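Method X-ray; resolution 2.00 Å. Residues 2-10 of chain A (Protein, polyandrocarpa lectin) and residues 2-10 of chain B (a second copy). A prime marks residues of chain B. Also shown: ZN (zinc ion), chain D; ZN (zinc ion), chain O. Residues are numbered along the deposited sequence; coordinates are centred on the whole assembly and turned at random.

Chain A 2-10: DYEILFSDE
Chain B, residues 2-10: DYEILFSDE

Two copies of polyandrocarpa lectin meet here by pairing the same strand, residues 3 to 8, into one antiparallel sheet. The N-to-C directions lie at 168°, the axes approach to 4.7 Å, and 720 Å² is buried between the stretches. The register centres on Leu6 opposite Leu6′, so every pair has residue numbers summing to twelve. Strand phi lies between -110° and -152°, and psi between 117° and 176°.

Chain B opens with Asp2′, its CA-to-CB bond sideways to the partner and chi1 m. Asp2′ CA lies 3.7 Å from Asp9 OD2. In the other copy, Asp2 OD2 binds a zinc ion, ZN of chain D, at 2.0 Å, a natural role for a carboxylate.

The CA-to-CB bond of Tyr3′ points away from chain A (chi1 m, chi2 86°), and its hydroxyl is hydrogen-bonded elsewhere in the structure. Its backbone does the pairing: Tyr3′ N donates to Asp9 OD2 at 3.0 Å and 175°, while Asp9 N donates to Tyr3′ O at 3.1 Å. Water 3 also donates to Tyr3′ O at 3.0 Å and, weakly, to Phe7 O at 3.2 Å.

Glu4′ faces Ser8 in a non-hydrogen-bonded pair, Glu4′ CA to Ser8 CA 4.5 Å. Glu4′ CG lies 3.8 Å from Ser8 OG; chi1 is -99°, between wells, and chi2 t extends the chain beyond CG. Glutamate is long enough to carry its carboxylate beyond the backbone, and OE2 is hydrogen-bonded elsewhere in the structure. Glu4′ CA also makes a CA-H...O contact of 3.4 Å with Phe7 O.

At Ile5′ the backbone bonds run both ways: Ile5′ N to Phe7 O is 2.9 Å, and Phe7 N to Ile5′ O is 2.8 Å. The beta-branched side chain, m at chi1 and chi2, suits an extended backbone; its end leads away from the partner.

Leu6′ CA lies 4.3 Å from Leu6 CA, in a non-hydrogen-bonded pair. With chi1 t and chi2 p, Leu6′ CD1 packs 4.2 Å from Leu6 CB, an apolar contact on the face shared with Glu4′ and Ser8′. Leu6′ CA makes a 3.4 Å CA-H...O contact with Ile5 O.

Phe7′ lies on the Ile5′ face. Phe7′ N donates to Ile5 O at 2.8 Å, and Phe7′ O accepts from Ile5 N at 2.9 Å. Its ring (chi1 m, chi2 89°) reaches its counterpart, Phe7′ CE1 to Phe7 CE1 at 3.7 Å, obliquely; large and apolar, it suits this buried site.

Ser8′ (chi1 t) is small and polar. Ser8′ OG accepts from Glu10′ N at 3.0 Å, bracing the corner at Asp9′. Water 2 links the chains, 2.7 Å from Ser8′ OG and donating to Glu4 OE2 at 2.5 Å.

Asp9′, phi -77° and psi -12°, leaves the extended conformation, and its CA-to-CB bond points toward chain A. With chi1 m, Asp9′ OD2 accepts from Tyr3 N at 2.9 Å, a side chain replacing a backbone carbonyl, while Asp9′ N donates to Tyr3 O at 3.1 Å.

Glu10′ (t, then p) makes no contact with chain A; Glu10′ OE2 binds a second zinc, ZN of chain O, at 2.1 Å.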

# COMPACT_ATOMS: atom_id res chain seq x y z
N ASP A 2 -7.89 -9.10 -7.21
CA ASP A 2 -7.41 -7.75 -7.46
C ASP A 2 -8.02 -6.73 -6.51
O ASP A 2 -9.21 -6.77 -6.22
CB ASP A 2 -7.78 -7.29 -8.86
CG ASP A 2 -7.09 -7.99 -10.00
OD1 ASP A 2 -6.23 -8.86 -9.80
OD2 ASP A 2 -7.46 -7.64 -11.15
N TYR A 3 -7.21 -5.76 -6.10
CA TYR A 3 -7.67 -4.75 -5.17
C TYR A 3 -6.98 -3.40 -5.30
O TYR A 3 -6.00 -3.12 -5.97
CB TYR A 3 -7.34 -5.17 -3.72
CG TYR A 3 -7.93 -6.47 -3.24
CD1 TYR A 3 -7.21 -7.64 -3.43
CD2 TYR A 3 -9.15 -6.53 -2.59
CE1 TYR A 3 -7.71 -8.86 -3.00
CE2 TYR A 3 -9.65 -7.75 -2.16
CZ TYR A 3 -8.93 -8.90 -2.36
OH TYR A 3 -9.48 -10.08 -1.91
N GLU A 4 -7.50 -2.49 -4.49
CA GLU A 4 -6.99 -1.19 -4.17
C GLU A 4 -6.63 -1.31 -2.67
O GLU A 4 -7.51 -1.73 -1.91
CB GLU A 4 -7.95 -0.04 -4.32
CG GLU A 4 -8.06 0.58 -5.69
CD GLU A 4 -9.16 1.62 -5.75
OE1 GLU A 4 -9.71 1.98 -4.69
OE2 GLU A 4 -9.52 2.13 -6.83
N ILE A 5 -5.39 -1.03 -2.33
CA ILE A 5 -4.97 -1.13 -0.93
C ILE A 5 -4.42 0.22 -0.47
O ILE A 5 -3.54 0.78 -1.12
CB ILE A 5 -3.91 -2.22 -0.73
CG1 ILE A 5 -4.43 -3.58 -1.20
CG2 ILE A 5 -3.44 -2.28 0.72
CD1 ILE A 5 -5.60 -4.13 -0.42
N LEU A 6 -4.97 0.73 0.62
CA LEU A 6 -4.54 2.01 1.15
C LEU A 6 -3.89 1.80 2.52
O LEU A 6 -4.49 1.14 3.36
CB LEU A 6 -5.74 2.94 1.26
CG LEU A 6 -5.57 4.24 2.06
CD1 LEU A 6 -4.49 5.13 1.48
CD2 LEU A 6 -6.89 5.01 2.10
N PHE A 7 -2.69 2.29 2.73
CA PHE A 7 -1.99 2.19 4.00
C PHE A 7 -1.92 3.61 4.57
O PHE A 7 -1.54 4.51 3.80
CB PHE A 7 -0.57 1.67 3.86
CG PHE A 7 -0.41 0.27 3.35
CD1 PHE A 7 -0.32 0.01 1.99
CD2 PHE A 7 -0.30 -0.79 4.24
CE1 PHE A 7 -0.16 -1.28 1.53
CE2 PHE A 7 -0.13 -2.08 3.78
CZ PHE A 7 -0.06 -2.33 2.43
N SER A 8 -2.22 3.80 5.83
CA SER A 8 -2.13 5.14 6.41
C SER A 8 -1.34 5.16 7.71
O SER A 8 -1.52 4.32 8.58
CB SER A 8 -3.52 5.76 6.62
OG SER A 8 -3.38 7.00 7.31
N ASP A 9 -0.43 6.13 7.81
CA ASP A 9 0.39 6.31 8.99
C ASP A 9 -0.41 6.95 10.13
O ASP A 9 0.08 7.03 11.26
CB ASP A 9 1.61 7.19 8.69
CG ASP A 9 2.69 6.36 8.00
OD1 ASP A 9 2.90 5.21 8.45
OD2 ASP A 9 3.28 6.86 7.04
N GLU A 10 -1.61 7.39 9.83
CA GLU A 10 -2.52 7.97 10.80
C GLU A 10 -3.03 6.89 11.75
O GLU A 10 -3.48 5.88 11.22
CB GLU A 10 -3.78 8.41 10.03
CG GLU A 10 -3.89 9.88 9.72
CD GLU A 10 -5.04 10.51 10.50
OE1 GLU A 10 -6.18 10.43 10.00
OE2 GLU A 10 -4.77 11.06 11.58
N ASP B 2 5.79 10.92 6.63
CA ASP B 2 4.49 10.31 6.89
C ASP B 2 3.50 10.44 5.73
O ASP B 2 3.32 11.54 5.20
CB ASP B 2 3.85 10.95 8.11
CG ASP B 2 4.37 10.48 9.44
OD1 ASP B 2 5.45 9.85 9.56
OD2 ASP B 2 3.67 10.76 10.45
N TYR B 3 2.81 9.34 5.44
CA TYR B 3 1.90 9.31 4.32
C TYR B 3 0.70 8.38 4.39
O TYR B 3 0.50 7.47 5.18
CB TYR B 3 2.69 8.77 3.08
CG TYR B 3 3.84 9.66 2.67
CD1 TYR B 3 5.08 9.51 3.28
CD2 TYR B 3 3.70 10.63 1.69
CE1 TYR B 3 6.15 10.30 2.93
CE2 TYR B 3 4.78 11.43 1.33
CZ TYR B 3 5.99 11.26 1.95
OH TYR B 3 7.05 12.06 1.59
N GLU B 4 -0.12 8.60 3.37
CA GLU B 4 -1.23 7.79 2.94
C GLU B 4 -0.74 7.26 1.57
O GLU B 4 -0.45 8.08 0.70
CB GLU B 4 -2.53 8.52 2.69
CG GLU B 4 -3.55 8.45 3.81
CD GLU B 4 -4.76 9.31 3.49
OE1 GLU B 4 -4.99 9.57 2.29
OE2 GLU B 4 -5.48 9.74 4.40
N ILE B 5 -0.59 5.96 1.47
CA ILE B 5 -0.13 5.37 0.21
C ILE B 5 -1.23 4.45 -0.32
O ILE B 5 -1.69 3.56 0.40
CB ILE B 5 1.17 4.58 0.35
CG1 ILE B 5 2.30 5.46 0.90
CG2 ILE B 5 1.58 3.98 -0.99
CD1 ILE B 5 2.69 6.65 0.05
N LEU B 6 -1.62 4.69 -1.56
CA LEU B 6 -2.65 3.89 -2.21
C LEU B 6 -2.05 3.10 -3.37
O LEU B 6 -1.42 3.70 -4.24
CB LEU B 6 -3.73 4.84 -2.73
CG LEU B 6 -4.80 4.25 -3.65
CD1 LEU B 6 -5.68 3.26 -2.89
CD2 LEU B 6 -5.68 5.33 -4.26
N PHE B 7 -2.23 1.79 -3.39
CA PHE B 7 -1.76 0.95 -4.48
C PHE B 7 -3.00 0.45 -5.24
O PHE B 7 -3.94 0.00 -4.58
CB PHE B 7 -0.99 -0.29 -4.04
CG PHE B 7 0.33 -0.05 -3.37
CD1 PHE B 7 0.39 0.10 -2.00
CD2 PHE B 7 1.51 -0.00 -4.10
CE1 PHE B 7 1.60 0.32 -1.36
CE2 PHE B 7 2.73 0.20 -3.48
CZ PHE B 7 2.77 0.37 -2.10
N SER B 8 -3.00 0.53 -6.57
CA SER B 8 -4.15 0.04 -7.31
C SER B 8 -3.75 -0.97 -8.38
O SER B 8 -2.82 -0.74 -9.16
CB SER B 8 -4.94 1.17 -7.98
OG SER B 8 -5.94 0.61 -8.82
N ASP B 9 -4.49 -2.08 -8.43
CA ASP B 9 -4.25 -3.09 -9.44
C ASP B 9 -4.80 -2.66 -10.79
O ASP B 9 -4.48 -3.29 -11.81
CB ASP B 9 -4.86 -4.43 -9.02
CG ASP B 9 -3.95 -5.22 -8.09
OD1 ASP B 9 -2.72 -5.24 -8.30
OD2 ASP B 9 -4.50 -5.85 -7.17
N GLU B 10 -5.61 -1.60 -10.83
CA GLU B 10 -6.14 -1.17 -12.13
C GLU B 10 -5.06 -0.41 -12.89
O GLU B 10 -4.28 0.36 -12.32
CB GLU B 10 -7.46 -0.44 -12.07
CG GLU B 10 -8.12 -0.20 -13.43
CD GLU B 10 -8.40 -1.45 -14.24
OE1 GLU B 10 -7.51 -1.94 -14.97
OE2 GLU B 10 -9.54 -1.99 -14.17
ZN ZN D . -6.56 -8.40 -12.72
ZN ZN O . -9.84 -3.75 -15.36
O HOH W 1 -3.23 -3.02 -4.82
O HOH W 2 -8.44 1.51 -9.04
O HOH W 3 1.53 4.74 4.58
O HOH W 4 -11.83 -4.06 -15.17